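Local coordinates for tyrosine specific protein phosphatase (Trypanosoma cruzi, PDB 4AZ1) that probably acts as a protein tyrosine phosphatase, removing phosphate from tyrosine residues of proteins, and has been considered a potential therapeutic target for Chagas' disease, at residues V116-K121 with Q188-G193; H88-C93 with T211-S216. All blocks are in the same frame, centred on the assembly; numbering follows the deposited sequence.

Contact 1 (V116-K121 with Q188-G193). With FMT (formic acid), chain G.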
loop_
_atom_site.group_PDB
_atom_site.type_symbol
_atom_site.label_atom_id
_atom_site.label_comp_id
_atom_site.label_asym_id
_atom_site.label_seq_id
_atom_site.Cartn_x
_atom_site.Cartn_y
_atom_site.Cartn_z
ATOM N N VAL A 116 -18.019 -0.032 1.210
ATOM C CA VAL A 116 -17.050 -0.013 2.284
ATOM C C VAL A 116 -17.495 1.025 3.293
ATOM O O VAL A 116 -17.737 2.187 2.932
ATOM C CB VAL A 116 -15.657 0.405 1.766
ATOM C CG1 VAL A 116 -14.713 0.670 2.962
ATOM C CG2 VAL A 116 -15.098 -0.687 0.860
ATOM N N ILE A 117 -17.617 0.617 4.549
ATOM C CA ILE A 117 -17.989 1.556 5.588
ATOM C C ILE A 117 -16.836 1.693 6.557
ATOM O O ILE A 117 -16.329 0.693 7.072
ATOM C CB ILE A 117 -19.225 1.094 6.352
ATOM C CG1 ILE A 117 -20.417 1.029 5.400
ATOM C CG2 ILE A 117 -19.523 2.049 7.522
ATOM C CD1 ILE A 117 -21.696 0.650 6.086
ATOM N N MET A 118 -16.409 2.940 6.768
ATOM C CA MET A 118 -15.294 3.250 7.640
ATOM C C MET A 118 -15.847 4.039 8.824
ATOM O O MET A 118 -16.418 5.122 8.640
ATOM C CB MET A 118 -14.248 4.085 6.871
ATOM C CG MET A 118 -13.086 4.529 7.740
ATOM S SD MET A 118 -11.917 5.495 6.765
ATOM C CE MET A 118 -10.826 6.040 8.082
ATOM N N VAL A 119 -15.696 3.491 10.031
ATOM C CA VAL A 119 -16.275 4.103 11.222
ATOM C C VAL A 119 -15.207 4.660 12.170
ATOM O O VAL A 119 -15.155 4.323 13.358
ATOM C CB VAL A 119 -17.201 3.090 11.978
ATOM C CG1 VAL A 119 -18.016 3.803 13.012
ATOM C CG2 VAL A 119 -18.156 2.436 11.001
ATOM N N THR A 120 -14.345 5.510 11.637
ATOM C CA THR A 120 -13.320 6.159 12.436
ATOM C C THR A 120 -12.804 7.350 11.643
ATOM O O THR A 120 -12.964 7.395 10.420
ATOM C CB THR A 120 -12.128 5.182 12.737
ATOM O OG1 THR A 120 -11.158 5.835 13.561
ATOM C CG2 THR A 120 -11.449 4.724 11.434
ATOM N N LYS A 121 -12.196 8.316 12.332
ATOM C CA LYS A 121 -11.291 9.247 11.657
ATOM C C LYS A 121 -9.927 8.598 11.483
ATOM O O LYS A 121 -9.612 7.590 12.141
ATOM C CB LYS A 121 -11.122 10.548 12.445
ATOM C CG LYS A 121 -12.418 11.325 12.619
ATOM C CD LYS A 121 -12.126 12.692 13.178
ATOM C CE LYS A 121 -12.734 12.844 14.542
ATOM N NZ LYS A 121 -12.854 14.291 14.857
ATOM N N GLN A 188 -17.386 4.251 -0.806
ATOM C CA GLN A 188 -16.895 4.255 0.576
ATOM C C GLN A 188 -17.647 5.312 1.376
ATOM O O GLN A 188 -17.798 6.449 0.931
ATOM C CB GLN A 188 -15.377 4.503 0.676
ATOM C CG GLN A 188 -14.822 4.360 2.102
ATOM C CD GLN A 188 -14.082 5.612 2.573
ATOM O OE1 GLN A 188 -14.318 6.717 2.069
ATOM N NE2 GLN A 188 -13.177 5.440 3.538
ATOM N N VAL A 189 -18.128 4.927 2.557
ATOM C CA VAL A 189 -18.866 5.842 3.420
ATOM C C VAL A 189 -18.057 5.962 4.714
ATOM O O VAL A 189 -17.817 4.966 5.390
ATOM C CB VAL A 189 -20.278 5.297 3.729
ATOM C CG1 VAL A 189 -21.094 6.319 4.530
ATOM C CG2 VAL A 189 -21.017 4.962 2.429
ATOM N N GLN A 190 -17.606 7.166 5.044
ATOM C CA GLN A 190 -16.846 7.352 6.274
ATOM C C GLN A 190 -17.678 8.130 7.288
ATOM O O GLN A 190 -18.197 9.210 6.992
ATOM C CB GLN A 190 -15.515 8.081 6.008
ATOM C CG GLN A 190 -14.626 8.247 7.260
ATOM C CD GLN A 190 -13.397 9.101 6.995
ATOM O OE1 GLN A 190 -13.279 9.716 5.929
ATOM N NE2 GLN A 190 -12.466 9.137 7.963
ATOM N N TYR A 191 -17.788 7.580 8.491
ATOM C CA TYR A 191 -18.511 8.233 9.571
ATOM C C TYR A 191 -17.495 8.667 10.625
ATOM O O TYR A 191 -16.810 7.826 11.237
ATOM C CB TYR A 191 -19.539 7.255 10.154
ATOM C CG TYR A 191 -20.228 7.732 11.408
ATOM C CD1 TYR A 191 -20.635 9.043 11.537
ATOM C CD2 TYR A 191 -20.477 6.853 12.469
ATOM C CE1 TYR A 191 -21.258 9.490 12.688
ATOM C CE2 TYR A 191 -21.117 7.281 13.616
ATOM C CZ TYR A 191 -21.505 8.604 13.721
ATOM O OH TYR A 191 -22.143 9.055 14.859
ATOM N N THR A 192 -17.400 9.982 10.831
ATOM C CA THR A 192 -16.370 10.568 11.696
ATOM C C THR A 192 -16.951 11.182 12.969
ATOM O O THR A 192 -16.265 11.941 13.661
ATOM C CB THR A 192 -15.587 11.692 10.963
ATOM O OG1 THR A 192 -16.503 12.712 10.550
ATOM C CG2 THR A 192 -14.850 11.160 9.757
ATOM N N GLY A 193 -18.205 10.864 13.281
ATOM C CA GLY A 193 -18.854 11.473 14.433
ATOM C C GLY A 193 -18.958 10.541 15.636
ATOM O O GLY A 193 -19.707 10.814 16.577
HETATM C C FMT G . -10.746 12.146 8.771
HETATM O O1 FMT G . -10.650 10.918 8.793
HETATM O O2 FMT G . -10.789 12.847 9.786
HETATM O O HOH W 1 -15.862 15.384 13.488
#
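With CG anti to the backbone N in both Met118 (chi1 176°) and Gln190 (chi1 -177°), and both chains extended beyond it, the two side chains run side by side, pointing the same way from one face of the sheet. Met118 CE ends 3.5 Å from Gln190 NE2. Gln188 starts out the same way but bends at chi2, and its NE2 lies 3.5 Å from Met118 SD. Arg172 NH1 bonds to the OE1 atoms of both glutamines, consistent with the way each amide is turned; Gln188 NE2 bonds in addition to Tyr133 OH. Met118 and the two glutamines lie on neighbouring parallel strands, 116-118 and 188-191, in the central mixed sheet of the protein-tyrosine phosphatase fold. Val189 supplies the parallel pattern, its N bonding to Val116 O and its O accepting from Met118 N, both at 2.8 Å. Beyond the bond from Tyr191 N to Met118 O the regular strand pairing ends, and a side chain carries on: Gln190 NE2 donates to Thr120 O at 3.1 Å, almost straight (174° at the hydrogen) and onto a carbonyl lone pair. The same nitrogen bonds to O1 of a formic acid, 2.7 Å from NE2, probably from the crystallisation liquor. Lys121 crosses Thr192 at about a right angle, CG 3.6 Å from CB.

Contact 2 (H88-C93 with T211-S216)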
loop_
_atom_site.group_PDB
_atom_site.type_symbol
_atom_site.label_atom_id
_atom_site.label_comp_id
_atom_site.label_asym_id
_atom_site.label_seq_id
_atom_site.Cartn_x
_atom_site.Cartn_y
_atom_site.Cartn_z
ATOM N N HIS A 88 -27.488 -9.617 4.426
ATOM C CA HIS A 88 -26.116 -9.196 4.163
ATOM C C HIS A 88 -25.096 -9.934 5.020
ATOM O O HIS A 88 -25.328 -10.198 6.212
ATOM C CB HIS A 88 -25.953 -7.677 4.350
ATOM C CG HIS A 88 -26.660 -6.869 3.313
ATOM N ND1 HIS A 88 -27.978 -6.478 3.443
ATOM C CD2 HIS A 88 -26.245 -6.397 2.112
ATOM C CE1 HIS A 88 -28.336 -5.792 2.373
ATOM N NE2 HIS A 88 -27.302 -5.726 1.552
ATOM N N LYS A 89 -23.971 -10.267 4.393
ATOM C CA LYS A 89 -22.779 -10.718 5.098
ATOM C C LYS A 89 -21.848 -9.527 5.149
ATOM O O LYS A 89 -22.015 -8.558 4.392
ATOM C CB LYS A 89 -22.081 -11.851 4.341
ATOM C CG LYS A 89 -22.930 -13.080 4.101
ATOM C CD LYS A 89 -22.045 -14.262 3.721
ATOM C CE LYS A 89 -22.874 -15.503 3.403
ATOM N NZ LYS A 89 -22.033 -16.739 3.312
ATOM N N PHE A 90 -20.858 -9.599 6.031
ATOM C CA PHE A 90 -19.965 -8.478 6.228
ATOM C C PHE A 90 -18.531 -8.963 6.236
ATOM O O PHE A 90 -18.263 -10.125 6.549
ATOM C CB PHE A 90 -20.313 -7.787 7.545
ATOM C CG PHE A 90 -21.672 -7.154 7.531
ATOM C CD1 PHE A 90 -22.804 -7.891 7.884
ATOM C CD2 PHE A 90 -21.831 -5.831 7.118
ATOM C CE1 PHE A 90 -24.069 -7.307 7.848
ATOM C CE2 PHE A 90 -23.093 -5.240 7.079
ATOM C CZ PHE A 90 -24.215 -5.981 7.444
ATOM N N VAL A 91 -17.616 -8.081 5.856
ATOM C CA VAL A 91 -16.208 -8.319 6.112
ATOM C C VAL A 91 -15.774 -7.333 7.182
ATOM O O VAL A 91 -15.696 -6.123 6.939
ATOM C CB VAL A 91 -15.347 -8.167 4.841
ATOM C CG1 VAL A 91 -13.885 -8.368 5.179
ATOM C CG2 VAL A 91 -15.778 -9.191 3.789
ATOM N N ALA A 92 -15.534 -7.847 8.385
ATOM C CA ALA A 92 -15.046 -6.999 9.468
ATOM C C ALA A 92 -13.525 -7.044 9.417
ATOM O O ALA A 92 -12.937 -8.120 9.501
ATOM C CB ALA A 92 -15.559 -7.501 10.833
ATOM N N CYS A 93 -12.873 -5.893 9.282
ATOM C CA CYS A 93 -11.419 -5.916 9.163
ATOM C C CYS A 93 -10.809 -4.675 9.749
ATOM O O CYS A 93 -11.524 -3.727 10.080
ATOM C CB CYS A 93 -11.000 -6.077 7.695
ATOM S SG CYS A 93 -11.581 -4.729 6.638
ATOM N N THR A 211 -28.917 2.295 6.417
ATOM C CA THR A 211 -29.678 2.498 5.187
ATOM C C THR A 211 -28.793 2.196 3.982
ATOM O O THR A 211 -29.222 1.513 3.053
ATOM C CB THR A 211 -30.261 3.914 5.107
ATOM O OG1 THR A 211 -31.332 4.031 6.053
ATOM C CG2 THR A 211 -30.795 4.209 3.708
ATOM N N ASN A 212 -27.551 2.679 4.011
ATOM C CA ASN A 212 -26.598 2.322 2.968
ATOM C C ASN A 212 -26.434 0.819 2.844
ATOM O O ASN A 212 -26.503 0.286 1.743
ATOM C CB ASN A 212 -25.230 2.965 3.210
ATOM C CG ASN A 212 -25.237 4.447 2.949
ATOM O OD1 ASN A 212 -24.645 5.220 3.696
ATOM N ND2 ASN A 212 -25.935 4.858 1.897
ATOM N N VAL A 213 -26.206 0.149 3.976
ATOM C CA VAL A 213 -26.057 -1.303 3.985
ATOM C C VAL A 213 -27.238 -1.974 3.297
ATOM O O VAL A 213 -27.051 -2.771 2.370
ATOM C CB VAL A 213 -25.866 -1.861 5.420
ATOM C CG1 VAL A 213 -26.001 -3.364 5.442
ATOM C CG2 VAL A 213 -24.510 -1.472 5.953
ATOM N N LYS A 214 -28.450 -1.623 3.720
ATOM C CA LYS A 214 -29.666 -2.239 3.187
ATOM C C LYS A 214 -29.860 -2.016 1.692
ATOM O O LYS A 214 -30.365 -2.899 0.987
ATOM C CB LYS A 214 -30.896 -1.695 3.904
ATOM C CG LYS A 214 -30.981 -2.023 5.371
ATOM C CD LYS A 214 -32.246 -1.403 5.947
ATOM C CE LYS A 214 -31.978 -0.765 7.301
ATOM N NZ LYS A 214 -32.998 0.267 7.644
ATOM N N ASN A 215 -29.495 -0.828 1.217
ATOM C CA ASN A 215 -29.674 -0.485 -0.194
ATOM C C ASN A 215 -28.532 -1.027 -1.065
ATOM O O ASN A 215 -28.576 -0.933 -2.292
ATOM C CB ASN A 215 -29.833 1.039 -0.359
ATOM C CG ASN A 215 -31.111 1.575 0.286
ATOM O OD1 ASN A 215 -31.907 0.816 0.840
ATOM N ND2 ASN A 215 -31.304 2.891 0.221
ATOM N N SER A 216 -27.509 -1.594 -0.426
ATOM C CA SER A 216 -26.375 -2.184 -1.153
ATOM C C SER A 216 -26.730 -3.608 -1.592
ATOM O O SER A 216 -27.675 -4.199 -1.060
ATOM C CB SER A 216 -25.139 -2.216 -0.256
ATOM O OG SER A 216 -25.195 -3.342 0.598
#
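The imidazole of His88 has Val213 over one face and the carbonyls of Lys214 and Ser216 at its edge. Val213 CG1 stands 4.3 Å from the ring centroid and 17° off the normal, the geometry of a CH-pi contact. On that same face lies Val213 O, 3.1 Å from His88 NE2, but the angle is too poor for a hydrogen bond. The N-H instead lies in the ring plane toward Ser216 O, 3.0 Å from NE2 and bent by little (168° at the hydrogen). Seen from the acceptor, this donor stands well above the carbonyl plane of Ser216. The ring of Phe90 meets Val213 differently: the two side chains approach tip to tip, and CG1 reaches the ring edge 3.7 Å from CZ. CG1 of Val213, anti to its backbone N (chi1 168°), serves both rings, one over its face and the other at its rim. Tyr240 closes the group from helix 232-247, its ring edge-to-face with Phe90 and its hydroxyl bonded to His88 ND1.

Helix 203-215 is the connection of a beta-alpha-beta crossover from strand 184-191 to the parallel strand 222-225, and the contact ties its C-terminal end to the approach to strand 90-93, next to 222-225 in the sheet. At that end Val213 O accepts twice from Ser216, from N at 3.1 Å and from OG at 2.6 Å, the latter in the carbonyl plane on a lone pair.

Both imidazole nitrogens of buried His88 therefore have hydrogen-bond partners, with NE2 protonated as donor. The carbonyl oxygens of the helix end near the ring would be expected to favour a proton on NE2 and to add partial positive character to the imidazole.

In the fold
Contacts 1 and 2 lie 13 Å apart between centres and meet directly on the face of the sheet that carries Ile117 and Val189. Ile117 CD1 packs 3.5 Å from Val213 CG2, and Val189 CG1 approaches Asn212 OD1 to 3.8 Å, so helix 203-215 rests on both strands of contact 1 while its end reaches 88-93. Along the chain, contact 1 is nested within the loop closed by contact 2. Strand 222-225 runs between 90-93 and 115-118, and Ile117 and Val119 bond through their backbones to His225. There begins the HCSAGIGR sequence, matching the family's phosphate-binding P-loop and ending at Arg232, which Val119 touches; contact 1 thus borders the probable active site.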